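Local coordinates for Tlr1174 protein (Synechococcus elongatus, PDB 2OZT) that converts 2-succinyl-6-hydroxy-2,4-cyclohexadiene-1-carboxylate to 2-succinylbenzoate with a divalent metal ion, a dehydration step on the way to phylloquinone, at residues D61-L64 / C65-P69; E75-A78 / T79-E82; V243-T246 / A247-G250; A314-R317 / L318-R321. One frame throughout, in Å; residues are numbered along the deposited sequence.

Interaction 1. Residues D61-L64 / C65-P69; sequences DIAL and CQQLP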
loop_
_atom_site.group_PDB
_atom_site.type_symbol
_atom_site.label_atom_id
_atom_site.label_comp_id
_atom_site.label_asym_id
_atom_site.label_seq_id
_atom_site.Cartn_x
_atom_site.Cartn_y
_atom_site.Cartn_z
ATOM N N ASP A 61 -6.238 -13.207 12.857
ATOM C CA ASP A 61 -6.897 -11.977 13.303
ATOM C C ASP A 61 -8.269 -12.315 13.917
ATOM O O ASP A 61 -8.719 -11.691 14.914
ATOM C CB ASP A 61 -7.104 -11.034 12.131
ATOM C CG ASP A 61 -5.787 -10.475 11.586
ATOM O OD1 ASP A 61 -4.838 -10.265 12.374
ATOM O OD2 ASP A 61 -5.752 -10.207 10.376
ATOM N N ILE A 62 -8.949 -13.302 13.324
ATOM C CA ILE A 62 -10.270 -13.732 13.832
ATOM C C ILE A 62 -10.103 -14.324 15.225
ATOM O O ILE A 62 -10.862 -13.979 16.167
ATOM C CB ILE A 62 -10.975 -14.757 12.866
ATOM C CG1 ILE A 62 -11.468 -14.038 11.619
ATOM C CG2 ILE A 62 -12.219 -15.376 13.568
ATOM C CD1 ILE A 62 -11.716 -14.972 10.444
ATOM N N ALA A 63 -9.101 -15.170 15.390
ATOM C CA ALA A 63 -8.826 -15.764 16.697
ATOM C C ALA A 63 -8.551 -14.653 17.723
ATOM O O ALA A 63 -9.065 -14.677 18.840
ATOM C CB ALA A 63 -7.677 -16.714 16.622
ATOM N N LEU A 64 -7.753 -13.658 17.340
ATOM C CA LEU A 64 -7.505 -12.500 18.189
ATOM C C LEU A 64 -8.802 -11.844 18.587
ATOM O O LEU A 64 -9.023 -11.587 19.793
ATOM C CB LEU A 64 -6.664 -11.459 17.427
ATOM C CG LEU A 64 -6.490 -10.174 18.250
ATOM C CD1 LEU A 64 -5.538 -10.332 19.451
ATOM C CD2 LEU A 64 -6.137 -9.007 17.353
ATOM N N CYS A 65 -9.686 -11.564 17.627
ATOM C CA CYS A 65 -10.949 -10.908 17.948
ATOM C C CYS A 65 -11.750 -11.732 18.949
ATOM O O CYS A 65 -12.412 -11.175 19.812
ATOM C CB CYS A 65 -11.787 -10.648 16.699
ATOM S SG CYS A 65 -11.052 -9.281 15.740
ATOM N N GLN A 66 -11.675 -13.053 18.859
ATOM C CA GLN A 66 -12.469 -13.906 19.763
ATOM C C GLN A 66 -11.839 -14.022 21.135
ATOM O O GLN A 66 -12.519 -14.442 22.093
ATOM C CB GLN A 66 -12.660 -15.308 19.137
ATOM C CG GLN A 66 -13.505 -15.218 17.908
ATOM C CD GLN A 66 -13.918 -16.553 17.370
ATOM O OE1 GLN A 66 -13.106 -17.467 17.217
ATOM N NE2 GLN A 66 -15.196 -16.668 17.061
ATOM N N GLN A 67 -10.566 -13.677 21.262
ATOM C CA GLN A 67 -9.847 -13.772 22.537
ATOM C C GLN A 67 -9.915 -12.489 23.353
ATOM O O GLN A 67 -9.775 -12.530 24.583
ATOM C CB GLN A 67 -8.370 -14.112 22.303
ATOM C CG GLN A 67 -8.100 -15.556 21.848
ATOM C CD GLN A 67 -6.827 -15.655 21.038
ATOM O OE1 GLN A 67 -5.994 -14.737 21.049
ATOM N NE2 GLN A 67 -6.669 -16.771 20.306
ATOM N N LEU A 68 -10.122 -11.351 22.696
ATOM C CA LEU A 68 -10.178 -10.056 23.416
ATOM C C LEU A 68 -11.407 -9.912 24.302
ATOM O O LEU A 68 -12.475 -10.427 23.974
ATOM C CB LEU A 68 -10.165 -8.902 22.422
ATOM C CG LEU A 68 -8.831 -8.737 21.710
ATOM C CD1 LEU A 68 -9.045 -7.771 20.514
ATOM C CD2 LEU A 68 -7.743 -8.182 22.632
ATOM N N PRO A 69 -11.270 -9.164 25.410
ATOM C CA PRO A 69 -12.419 -8.868 26.278
ATOM C C PRO A 69 -13.531 -8.092 25.577
ATOM O O PRO A 69 -13.280 -7.438 24.566
ATOM C CB PRO A 69 -11.803 -7.989 27.373
ATOM C CG PRO A 69 -10.355 -8.321 27.364
ATOM C CD PRO A 69 -10.021 -8.593 25.931
#
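C65 and Q66 donate their backbone N-H groups to the carbonyls of D61 and I62, as in a regular alpha helix; the bond from C65 N to D61 O is 2.9 Å with an N-H...O angle of 159°. One residue on, the pattern frays. Q67 N still approaches A63 O, but that bond is weak at 125°, and its better acceptor is L64 O, 3.0 Å from Q67 N. L68 N also reaches L64 O, at 3.1 Å, so this carbonyl takes two donors: L68 N nearly in line with the C=O bond, Q67 N well above the carbonyl plane. L68 then leaves helical backbone angles and the chain turns off toward P69.

Among the side chains, L64 swings its CG opposite the backbone N (chi1 175°) and meets L68 one turn later, CG to CD1 at 4.2 Å, the two crossing at a slant. The extended chain of Q67 runs back past the carbonyl of A63, and Q67 NE2 lies 3.8 Å from A63 CB, a van der Waals contact.

The buried side of helix 58-67 packs against two elements of the N-terminal domain. L64 and L68 rest on F91 of helix 85-97, with A87 also under L64, while I62 and C65 lie on W7 of strand 3-20 and L68 reaches W5 of the same strand.

Interaction 2. Residues E75-A78 / T79-E82; sequences EIMA and TIPE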
loop_
_atom_site.group_PDB
_atom_site.type_symbol
_atom_site.label_atom_id
_atom_site.label_comp_id
_atom_site.label_asym_id
_atom_site.label_seq_id
_atom_site.Cartn_x
_atom_site.Cartn_y
_atom_site.Cartn_z
ATOM N N GLU A 75 -4.774 -0.302 27.267
ATOM C CA GLU A 75 -3.963 -1.395 27.794
ATOM C C GLU A 75 -4.354 -2.767 27.196
ATOM O O GLU A 75 -3.477 -3.570 26.841
ATOM C CB GLU A 75 -3.967 -1.401 29.334
ATOM C CG GLU A 75 -5.338 -1.292 30.003
ATOM C CD GLU A 75 -5.804 0.144 30.367
ATOM O OE1 GLU A 75 -5.626 1.098 29.562
ATOM O OE2 GLU A 75 -6.403 0.299 31.469
ATOM N N ILE A 76 -5.655 -3.016 27.033
ATOM C CA ILE A 76 -6.099 -4.232 26.319
ATOM C C ILE A 76 -5.581 -4.232 24.862
ATOM O O ILE A 76 -5.046 -5.245 24.369
ATOM C CB ILE A 76 -7.628 -4.406 26.405
ATOM C CG1 ILE A 76 -8.010 -4.879 27.824
ATOM C CG2 ILE A 76 -8.160 -5.395 25.323
ATOM C CD1 ILE A 76 -9.464 -4.752 28.137
HETATM N N MSE A 77 -5.689 -3.102 24.181
HETATM C CA MSE A 77 -5.205 -3.049 22.793
HETATM C C MSE A 77 -3.692 -3.192 22.671
HETATM O O MSE A 77 -3.191 -3.686 21.658
HETATM C CB MSE A 77 -5.731 -1.824 22.062
HETATM C CG MSE A 77 -7.224 -1.947 21.777
HETATM SE SE MSE A 77 -7.918 -0.393 20.912
HETATM C CE MSE A 77 -7.351 0.933 22.237
ATOM N N ALA A 78 -2.965 -2.828 23.731
ATOM C CA ALA A 78 -1.518 -3.039 23.764
ATOM C C ALA A 78 -1.134 -4.517 23.822
ATOM O O ALA A 78 0.014 -4.863 23.529
ATOM C CB ALA A 78 -0.870 -2.234 24.917
ATOM N N THR A 79 -2.092 -5.398 24.124
ATOM C CA THR A 79 -1.809 -6.840 24.175
ATOM C C THR A 79 -1.876 -7.459 22.773
ATOM O O THR A 79 -1.498 -8.614 22.586
ATOM C CB THR A 79 -2.745 -7.621 25.130
ATOM O OG1 THR A 79 -4.087 -7.598 24.636
ATOM C CG2 THR A 79 -2.717 -7.016 26.528
ATOM N N ILE A 80 -2.343 -6.704 21.783
ATOM C CA ILE A 80 -2.404 -7.270 20.421
ATOM C C ILE A 80 -0.988 -7.611 19.927
ATOM O O ILE A 80 -0.116 -6.743 19.946
ATOM C CB ILE A 80 -3.124 -6.336 19.430
ATOM C CG1 ILE A 80 -4.582 -6.136 19.859
ATOM C CG2 ILE A 80 -3.049 -6.951 17.977
ATOM C CD1 ILE A 80 -5.271 -4.934 19.202
ATOM N N PRO A 81 -0.735 -8.881 19.520
ATOM C CA PRO A 81 0.626 -9.263 19.103
ATOM C C PRO A 81 1.182 -8.415 17.961
ATOM O O PRO A 81 0.453 -8.082 17.024
ATOM C CB PRO A 81 0.450 -10.728 18.653
ATOM C CG PRO A 81 -0.746 -11.223 19.403
ATOM C CD PRO A 81 -1.657 -10.037 19.526
ATOM N N GLU A 82 2.464 -8.069 18.031
ATOM C CA GLU A 82 3.160 -7.401 16.946
ATOM C C GLU A 82 3.100 -8.228 15.679
ATOM O O GLU A 82 3.253 -7.686 14.572
ATOM C CB GLU A 82 4.635 -7.140 17.340
ATOM C CG GLU A 82 5.544 -6.648 16.196
ATOM C CD GLU A 82 6.949 -6.281 16.661
ATOM O OE1 GLU A 82 7.113 -5.863 17.828
ATOM O OE2 GLU A 82 7.891 -6.403 15.851
#
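This is a helix-end contact at the surface of the N-terminal domain: T79 and I80 fold back on the last turn of the short helix 74-77, where the chain sets off toward helix 85-97. Two bonds from T79 grip the carbonyl of I76. The hydroxyl OG1 gives its proton to I76 O at 2.6 Å, lying in the carbonyl plane, while T79 N reaches I76 O at 3.0 Å from above that plane. The hydroxyl gets there because chi1 of 66° tucks OG1 between the backbone N and the carbonyl carbon of T79; the methyl CG2 is thereby turned to E75 O, 3.5 Å away.

The next bond, I80 N to M77 O, measures 3.1 Å and is fairly straight at 162°. Here I80 brings its CG1 to 3.3 Å from M77 O, and carries CD1 to within 4.3 Å of the CB of selenomethionine M77. Both side chains continue onto F91 of helix 85-97, and I80 also packs against L64. With an alanine at I80 the CG1 branch is gone, which is likely to open a gap beside M77, F91 and L64.

Residues M77 to I80 form a type I beta turn, and the doubly held I76 carbonyl lies at the C-terminal end of the helix, where carbonyls run out of ordinary helical partners.

Interaction 3. Residues V243-T246 / A247-G250; sequences VIKT and ALFG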
loop_
_atom_site.group_PDB
_atom_site.type_symbol
_atom_site.label_atom_id
_atom_site.label_comp_id
_atom_site.label_asym_id
_atom_site.label_seq_id
_atom_site.Cartn_x
_atom_site.Cartn_y
_atom_site.Cartn_z
ATOM N N VAL A 243 7.604 1.602 -0.015
ATOM C CA VAL A 243 6.172 1.692 -0.353
ATOM C C VAL A 243 5.407 1.147 0.869
ATOM O O VAL A 243 5.517 -0.035 1.202
ATOM C CB VAL A 243 5.855 0.878 -1.617
ATOM C CG1 VAL A 243 4.367 0.971 -1.965
ATOM C CG2 VAL A 243 6.728 1.375 -2.799
ATOM N N ILE A 244 4.697 2.028 1.571
ATOM C CA ILE A 244 4.044 1.669 2.829
ATOM C C ILE A 244 2.584 1.339 2.591
ATOM O O ILE A 244 1.832 2.184 2.049
ATOM C CB ILE A 244 4.087 2.890 3.772
ATOM C CG1 ILE A 244 5.525 3.345 4.070
ATOM C CG2 ILE A 244 3.331 2.595 5.100
ATOM C CD1 ILE A 244 6.425 2.258 4.702
ATOM N N LYS A 245 2.191 0.121 2.972
ATOM C CA LYS A 245 0.769 -0.254 2.947
ATOM C C LYS A 245 0.231 -0.101 4.349
ATOM O O LYS A 245 0.358 -0.983 5.190
ATOM C CB LYS A 245 0.565 -1.711 2.505
ATOM C CG LYS A 245 0.808 -1.950 0.995
ATOM C CD LYS A 245 2.286 -1.825 0.503
ATOM C CE LYS A 245 3.245 -2.804 1.177
ATOM N NZ LYS A 245 4.663 -2.556 0.586
ATOM N N THR A 246 -0.328 1.083 4.597
ATOM C CA THR A 246 -0.696 1.444 5.965
ATOM C C THR A 246 -1.646 0.417 6.604
ATOM O O THR A 246 -1.531 0.143 7.808
ATOM C CB THR A 246 -1.262 2.830 5.960
ATOM O OG1 THR A 246 -0.290 3.749 5.453
ATOM C CG2 THR A 246 -1.653 3.330 7.363
ATOM N N ALA A 247 -2.555 -0.139 5.815
ATOM C CA ALA A 247 -3.516 -1.087 6.386
ATOM C C ALA A 247 -2.856 -2.368 6.869
ATOM O O ALA A 247 -3.446 -3.124 7.666
ATOM C CB ALA A 247 -4.603 -1.403 5.351
ATOM N N LEU A 248 -1.641 -2.656 6.352
ATOM C CA LEU A 248 -0.946 -3.907 6.702
ATOM C C LEU A 248 0.192 -3.739 7.704
ATOM O O LEU A 248 0.792 -4.715 8.139
ATOM C CB LEU A 248 -0.316 -4.548 5.448
ATOM C CG LEU A 248 -1.231 -4.664 4.243
ATOM C CD1 LEU A 248 -0.444 -5.374 3.081
ATOM C CD2 LEU A 248 -2.527 -5.443 4.633
ATOM N N PHE A 249 0.485 -2.478 8.039
ATOM C CA PHE A 249 1.775 -2.113 8.600
ATOM C C PHE A 249 1.868 -2.227 10.122
ATOM O O PHE A 249 2.942 -2.570 10.647
ATOM C CB PHE A 249 2.043 -0.674 8.140
ATOM C CG PHE A 249 3.173 0.025 8.826
ATOM C CD1 PHE A 249 4.470 0.070 8.254
ATOM C CD2 PHE A 249 2.929 0.717 10.014
ATOM C CE1 PHE A 249 5.505 0.795 8.896
ATOM C CE2 PHE A 249 3.958 1.396 10.676
ATOM C CZ PHE A 249 5.231 1.441 10.097
ATOM N N GLY A 250 0.765 -2.010 10.850
ATOM C CA GLY A 250 0.833 -1.944 12.303
ATOM C C GLY A 250 0.108 -0.728 12.823
ATOM O O GLY A 250 -0.685 -0.106 12.110
HETATM O O HOH W 1 -0.500 1.675 9.935
#
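The K245 side chain meets L248 at its CB, 3.8 Å from CD1 of L248. Beyond CB the lysine turns away: with chi2 at 69° and chi3 at 60° the chain bends back along its own strand, and NZ donates to V243 O at 2.7 Å. NZ also forms a salt bridge with D221, a metal ligand, and a hydrogen bond to V224 O, so three partners fix the end of the residue predicted to act as proton acceptor.

F249 has its CG opposite the backbone N (chi1 168°), which sends the ring back toward the strand, where CD1 meets CG2 of I244 at 4.2 Å, the two side chains obliquely set.

The turn beneath them is held by L248 N to K245 O, 2.9 Å, and by a weak, longer bond from F249 N to T246 O. One water donates to both T246 O and G250 O. At G250 phi is positive, and at its backbone angles a CB would press on the carbonyl O of F249, which calls for glycine.

The chain runs from strand 241-244 into a short, weakly bonded helical turn. I244 contacts L268 and F270 of the adjacent strand, and F249 touches V230 of helix 227-235 and L255 of helix 252-260.

Interaction 4. Residues A314-R317 / L318-R321; sequences AYER and LWER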
loop_
_atom_site.group_PDB
_atom_site.type_symbol
_atom_site.label_atom_id
_atom_site.label_comp_id
_atom_site.label_asym_id
_atom_site.label_seq_id
_atom_site.Cartn_x
_atom_site.Cartn_y
_atom_site.Cartn_z
ATOM N N ALA A 314 -23.059 6.658 6.331
ATOM C CA ALA A 314 -22.419 5.809 5.321
ATOM C C ALA A 314 -21.681 4.637 5.972
ATOM O O ALA A 314 -21.700 3.513 5.437
ATOM C CB ALA A 314 -21.455 6.603 4.455
ATOM N N TYR A 315 -21.040 4.888 7.113
ATOM C CA TYR A 315 -20.415 3.806 7.869
ATOM C C TYR A 315 -21.488 2.849 8.364
ATOM O O TYR A 315 -21.326 1.628 8.274
ATOM C CB TYR A 315 -19.658 4.327 9.087
ATOM C CG TYR A 315 -18.318 4.975 8.772
ATOM C CD1 TYR A 315 -18.234 6.315 8.418
ATOM C CD2 TYR A 315 -17.141 4.260 8.910
ATOM C CE1 TYR A 315 -17.012 6.928 8.152
ATOM C CE2 TYR A 315 -15.906 4.855 8.654
ATOM C CZ TYR A 315 -15.843 6.189 8.268
ATOM O OH TYR A 315 -14.622 6.804 8.017
ATOM N N GLU A 316 -22.559 3.414 8.930
ATOM C CA GLU A 316 -23.634 2.580 9.473
ATOM C C GLU A 316 -24.288 1.710 8.401
ATOM O O GLU A 316 -24.576 0.541 8.671
ATOM C CB GLU A 316 -24.671 3.415 10.220
ATOM C CG GLU A 316 -24.188 3.894 11.614
ATOM C CD GLU A 316 -24.255 2.819 12.737
ATOM O OE1 GLU A 316 -23.747 1.658 12.587
ATOM O OE2 GLU A 316 -24.808 3.158 13.813
ATOM N N ARG A 317 -24.500 2.252 7.199
ATOM C CA ARG A 317 -25.019 1.467 6.058
ATOM C C ARG A 317 -24.102 0.299 5.718
ATOM O O ARG A 317 -24.571 -0.823 5.477
ATOM C CB ARG A 317 -25.200 2.328 4.804
ATOM C CG ARG A 317 -26.413 3.281 4.806
ATOM C CD ARG A 317 -26.631 3.913 3.419
ATOM N NE ARG A 317 -26.412 5.366 3.413
ATOM C CZ ARG A 317 -25.389 5.998 2.834
ATOM N NH1 ARG A 317 -25.315 7.323 2.913
ATOM N NH2 ARG A 317 -24.435 5.326 2.189
ATOM N N LEU A 318 -22.790 0.559 5.702
ATOM C CA LEU A 318 -21.815 -0.455 5.320
ATOM C C LEU A 318 -21.900 -1.574 6.348
ATOM O O LEU A 318 -21.998 -2.749 5.996
ATOM C CB LEU A 318 -20.404 0.158 5.286
ATOM C CG LEU A 318 -19.264 -0.576 4.592
ATOM C CD1 LEU A 318 -19.605 -0.926 3.130
ATOM C CD2 LEU A 318 -18.058 0.311 4.591
ATOM N N TRP A 319 -21.906 -1.196 7.624
ATOM C CA TRP A 319 -21.975 -2.156 8.718
ATOM C C TRP A 319 -23.271 -2.982 8.663
ATOM O O TRP A 319 -23.230 -4.206 8.801
ATOM C CB TRP A 319 -21.851 -1.420 10.062
ATOM C CG TRP A 319 -21.993 -2.304 11.269
ATOM C CD1 TRP A 319 -23.118 -2.452 12.060
ATOM C CD2 TRP A 319 -21.000 -3.146 11.840
ATOM N NE1 TRP A 319 -22.877 -3.356 13.055
ATOM C CE2 TRP A 319 -21.582 -3.798 12.954
ATOM C CE3 TRP A 319 -19.654 -3.438 11.510
ATOM C CZ2 TRP A 319 -20.881 -4.701 13.753
ATOM C CZ3 TRP A 319 -18.966 -4.333 12.314
ATOM C CH2 TRP A 319 -19.573 -4.933 13.433
ATOM N N GLU A 320 -24.403 -2.313 8.479
ATOM C CA GLU A 320 -25.705 -2.999 8.527
ATOM C C GLU A 320 -25.927 -3.917 7.325
ATOM O O GLU A 320 -26.619 -4.937 7.427
ATOM C CB GLU A 320 -26.827 -1.970 8.678
ATOM C CG GLU A 320 -26.869 -1.432 10.100
ATOM C CD GLU A 320 -27.792 -0.246 10.300
ATOM O OE1 GLU A 320 -28.358 0.266 9.311
ATOM O OE2 GLU A 320 -27.938 0.179 11.469
ATOM N N ARG A 321 -25.308 -3.562 6.207
ATOM C CA ARG A 321 -25.359 -4.346 4.975
ATOM C C ARG A 321 -24.843 -5.763 5.200
ATOM O O ARG A 321 -25.122 -6.655 4.396
ATOM C CB ARG A 321 -24.524 -3.648 3.905
ATOM C CG ARG A 321 -24.954 -3.851 2.469
ATOM C CD ARG A 321 -24.562 -2.625 1.605
ATOM N NE ARG A 321 -23.115 -2.399 1.555
ATOM C CZ ARG A 321 -22.296 -2.936 0.650
ATOM N NH1 ARG A 321 -22.773 -3.739 -0.297
ATOM N NH2 ARG A 321 -20.996 -2.670 0.687
#
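Regular alpha-helical bonds tie the two halves together, from L318, W319, E320 and R321 back to A314, Y315, E316 and R317 in turn. The pair W319 N and Y315 O, 3.0 Å apart, is the straightest at 167°; R321 N to R317 O is 2.9 Å.

E316 bends at chi2 (-79°), bringing OE1 to 4.2 Å from CD1 of W319, with carboxylate and indole planes 44° apart. Its stronger partners lie across on the sheet: Y44 OH bonds OE1 and R34 makes a salt bridge to OE2. OE1 of E316 is also 4.6 Å from OE2 of E320, a like-charge pair whose repulsion the R34 bridge probably eases.

Packing and ring contacts make up the rest. The R317 chain bends at chi3, and CA of A314 lies 3.7 Å above one face of its guanidinium, toward the rim, while CD1 of L318 sits at the edge of the R321 guanidinium. W319 makes cation-pi contacts with R8 and R34.

This is a C-terminal amphipathic helix, with E316 and W319 facing the antiparallel sheet of the N-terminal domain and Y315 and L318 touching helix 277-290, away from the metal site.

In the fold
Along the chain the four contacts follow one another without nesting. Interactions 1 and 2 are neighbours, centres 11 Å apart, and touch directly: P69 and L68 pack on I76, L64 on I80 and P81. Both belong to the N-terminal domain and share F91 of helix 85-97 as a common floor. Interaction 3 lies deep in the barrel domain, its centre about 21 Å from that of interaction 1 and 18 Å from that of interaction 2, and carries K245, the predicted proton acceptor. Interaction 4, about 22 Å from interaction 1 between centres, brings the chain's end back to the antiparallel sheet that interaction 1 also contacts. Such a two-domain layout is that of the enolase superfamily, here in a monomer.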